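Local coordinates for protein ESSB (Geobacillus thermodenitrificans, PDB 2YNQ) that probably serves as a membrane-embedded component of the type VII secretion system, of which this chain is the extracellular, helical part, at residues Q61-S66 with D101-Y107. Residues are numbered along the deposited sequence; the frame is centred on the assembly and turned at random.
Sequences QRQTVS and DRDLIVY. With NA (sodium ion), chain O.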
loop_
_atom_site.group_PDB
_atom_site.type_symbol
_atom_site.label_atom_id
_atom_site.label_comp_id
_atom_site.label_asym_id
_atom_site.label_seq_id
_atom_site.Cartn_x
_atom_site.Cartn_y
_atom_site.Cartn_z
ATOM N N GLN D 61 -5.687 5.647 -3.698
ATOM C CA GLN D 61 -6.288 4.457 -3.093
ATOM C C GLN D 61 -7.137 4.876 -1.905
ATOM O O GLN D 61 -8.300 4.480 -1.778
ATOM C CB GLN D 61 -5.215 3.448 -2.658
ATOM C CG GLN D 61 -4.574 2.695 -3.809
ATOM C CD GLN D 61 -3.429 1.776 -3.400
ATOM O OE1 GLN D 61 -2.424 2.195 -2.820
ATOM N NE2 GLN D 61 -3.571 0.510 -3.736
ATOM N N ARG D 62 -6.534 5.701 -1.060
ATOM C CA ARG D 62 -7.156 6.260 0.117
ATOM C C ARG D 62 -8.491 6.929 -0.165
ATOM O O ARG D 62 -9.455 6.708 0.555
ATOM C CB ARG D 62 -6.210 7.294 0.689
ATOM C CG ARG D 62 -6.289 7.496 2.155
ATOM C CD ARG D 62 -5.205 8.501 2.516
ATOM N NE ARG D 62 -3.890 7.857 2.542
ATOM C CZ ARG D 62 -3.385 7.278 3.623
ATOM N NH1 ARG D 62 -4.072 7.277 4.750
ATOM N NH2 ARG D 62 -2.194 6.709 3.575
ATOM N N GLN D 63 -8.543 7.751 -1.205
ATOM C CA GLN D 63 -9.783 8.401 -1.629
ATOM C C GLN D 63 -10.815 7.383 -2.094
ATOM O O GLN D 63 -12.015 7.594 -1.969
ATOM C CB GLN D 63 -9.509 9.376 -2.785
ATOM C CG GLN D 63 -8.933 10.729 -2.365
ATOM C CD GLN D 63 -8.343 11.559 -3.537
ATOM O OE1 GLN D 63 -7.584 12.505 -3.306
ATOM N NE2 GLN D 63 -8.695 11.208 -4.783
ATOM N N THR D 64 -10.327 6.280 -2.640
ATOM C CA THR D 64 -11.148 5.291 -3.297
ATOM C C THR D 64 -11.816 4.339 -2.312
ATOM O O THR D 64 -12.989 4.038 -2.486
ATOM C CB THR D 64 -10.294 4.469 -4.292
ATOM O OG1 THR D 64 -9.563 5.359 -5.138
ATOM C CG2 THR D 64 -11.153 3.540 -5.152
ATOM N N VAL D 65 -11.081 3.861 -1.304
ATOM C CA VAL D 65 -11.573 2.772 -0.437
ATOM C C VAL D 65 -12.250 3.251 0.840
ATOM O O VAL D 65 -11.995 4.361 1.307
ATOM C CB VAL D 65 -10.464 1.731 -0.071
ATOM C CG1 VAL D 65 -9.945 1.037 -1.303
ATOM C CG2 VAL D 65 -9.327 2.364 0.749
ATOM N N SER D 66 -13.109 2.405 1.405
ATOM C CA SER D 66 -13.789 2.701 2.670
ATOM C C SER D 66 -12.875 2.330 3.825
ATOM O O SER D 66 -13.045 1.270 4.434
ATOM C CB SER D 66 -15.072 1.879 2.807
ATOM O OG SER D 66 -16.063 2.262 1.881
ATOM N N ASP D 101 -19.383 -3.910 -1.243
ATOM C CA ASP D 101 -18.677 -2.650 -1.371
ATOM C C ASP D 101 -17.709 -2.792 -2.543
ATOM O O ASP D 101 -16.704 -3.510 -2.444
ATOM C CB ASP D 101 -17.921 -2.338 -0.074
ATOM C CG ASP D 101 -17.291 -0.948 -0.069
ATOM O OD1 ASP D 101 -16.598 -0.575 -1.064
ATOM O OD2 ASP D 101 -17.492 -0.234 0.951
ATOM N N ARG D 102 -18.018 -2.117 -3.646
ATOM C CA ARG D 102 -17.301 -2.308 -4.926
ATOM C C ARG D 102 -15.793 -2.112 -4.810
ATOM O O ARG D 102 -15.016 -2.999 -5.157
ATOM C CB ARG D 102 -17.875 -1.391 -6.006
ATOM C CG ARG D 102 -17.246 -1.584 -7.366
ATOM C CD ARG D 102 -16.845 -0.244 -7.967
ATOM N NE ARG D 102 -17.982 0.660 -8.025
ATOM C CZ ARG D 102 -18.066 1.844 -7.423
ATOM N NH1 ARG D 102 -17.068 2.338 -6.710
ATOM N NH2 ARG D 102 -19.172 2.553 -7.567
ATOM N N ASP D 103 -15.382 -0.962 -4.291
ATOM C CA ASP D 103 -13.971 -0.627 -4.220
ATOM C C ASP D 103 -13.200 -1.478 -3.238
ATOM O O ASP D 103 -11.984 -1.636 -3.385
ATOM C CB ASP D 103 -13.804 0.858 -3.959
ATOM C CG ASP D 103 -14.528 1.698 -5.005
ATOM O OD1 ASP D 103 -14.530 1.303 -6.198
ATOM O OD2 ASP D 103 -15.118 2.727 -4.645
ATOM N N LEU D 104 -13.904 -2.069 -2.271
ATOM C CA LEU D 104 -13.267 -2.987 -1.362
ATOM C C LEU D 104 -13.038 -4.326 -2.051
ATOM O O LEU D 104 -12.008 -4.966 -1.834
ATOM C CB LEU D 104 -14.045 -3.125 -0.037
ATOM C CG LEU D 104 -14.043 -1.917 0.925
ATOM C CD1 LEU D 104 -14.589 -2.308 2.293
ATOM C CD2 LEU D 104 -12.687 -1.275 1.095
ATOM N N ILE D 105 -13.974 -4.746 -2.891
ATOM C CA ILE D 105 -13.784 -5.962 -3.687
ATOM C C ILE D 105 -12.592 -5.754 -4.597
ATOM O O ILE D 105 -11.692 -6.595 -4.656
ATOM C CB ILE D 105 -15.035 -6.344 -4.524
ATOM C CG1 ILE D 105 -16.237 -6.605 -3.598
ATOM C CG2 ILE D 105 -14.732 -7.552 -5.418
ATOM C CD1 ILE D 105 -17.615 -6.730 -4.307
ATOM N N VAL D 106 -12.546 -4.616 -5.272
ATOM C CA VAL D 106 -11.418 -4.349 -6.144
ATOM C C VAL D 106 -10.110 -4.366 -5.363
ATOM O O VAL D 106 -9.123 -4.970 -5.805
ATOM C CB VAL D 106 -11.560 -3.015 -6.900
ATOM C CG1 VAL D 106 -10.255 -2.663 -7.561
ATOM C CG2 VAL D 106 -12.683 -3.099 -7.919
ATOM N N TYR D 107 -10.088 -3.714 -4.208
ATOM C CA TYR D 107 -8.844 -3.656 -3.440
ATOM C C TYR D 107 -8.375 -5.050 -3.000
ATOM O O TYR D 107 -7.178 -5.375 -3.065
ATOM C CB TYR D 107 -8.993 -2.737 -2.246
ATOM C CG TYR D 107 -7.686 -2.468 -1.580
ATOM C CD1 TYR D 107 -6.771 -1.573 -2.145
ATOM C CD2 TYR D 107 -7.348 -3.109 -0.394
ATOM C CE1 TYR D 107 -5.558 -1.322 -1.543
ATOM C CE2 TYR D 107 -6.135 -2.856 0.234
ATOM C CZ TYR D 107 -5.246 -1.973 -0.347
ATOM O OH TYR D 107 -4.031 -1.751 0.248
HETATM NA NA NA O . -11.260 6.616 1.890
HETATM O O HOH W 1 -13.557 7.012 1.055
HETATM O O HOH W 2 -13.516 6.227 3.764
HETATM O O HOH W 3 -11.209 8.861 2.920
#
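Ser66 gives its hydroxyl to Asp101, OG lying 3.0 Å from OD2 on the carboxylate's syn side. A short acidic side chain suits this N-cap position: with CG anti to the backbone N (chi1 -173°), OD2 reaches Ser66 while OD1 weakly accepts from Leu104 N, and Tyr77 OH binds OD2 as well. One residue before Ser66, Val65, compact and branched, packs its CB against Leu104 CD2 (3.9 Å) and its CG1 against Tyr107 CB (4.0 Å). Gln61 brings NE2 to the edge of the Tyr107 ring, 3.5 Å from CE1, with amide and ring planes 60° apart; Thr58 N holds the amide's OE1 and Glu55 the phenol. Thr64 suits both its neighbours, OG1 bonding to Glu60 O while CG2 lies 3.8 Å from Asp103 CG. Short and acidic, Asp103 meets that methyl and forms a salt bridge, Arg102 NH1 reaching OD1 on its syn side at 2.8 Å. Without this carboxylate, as with an alanine here, Arg102 is likely to lose its mate and the Thr64 methyl some cover. Further out, Arg62 O and Val65 O bind the sodium ion with Asn67 OD1 and waters, probably steadying the turn after helix 59-64. The arrangement is a metal-bound helix C-terminus packed against the capped N-terminus of helix 102-118 in an all-helical domain.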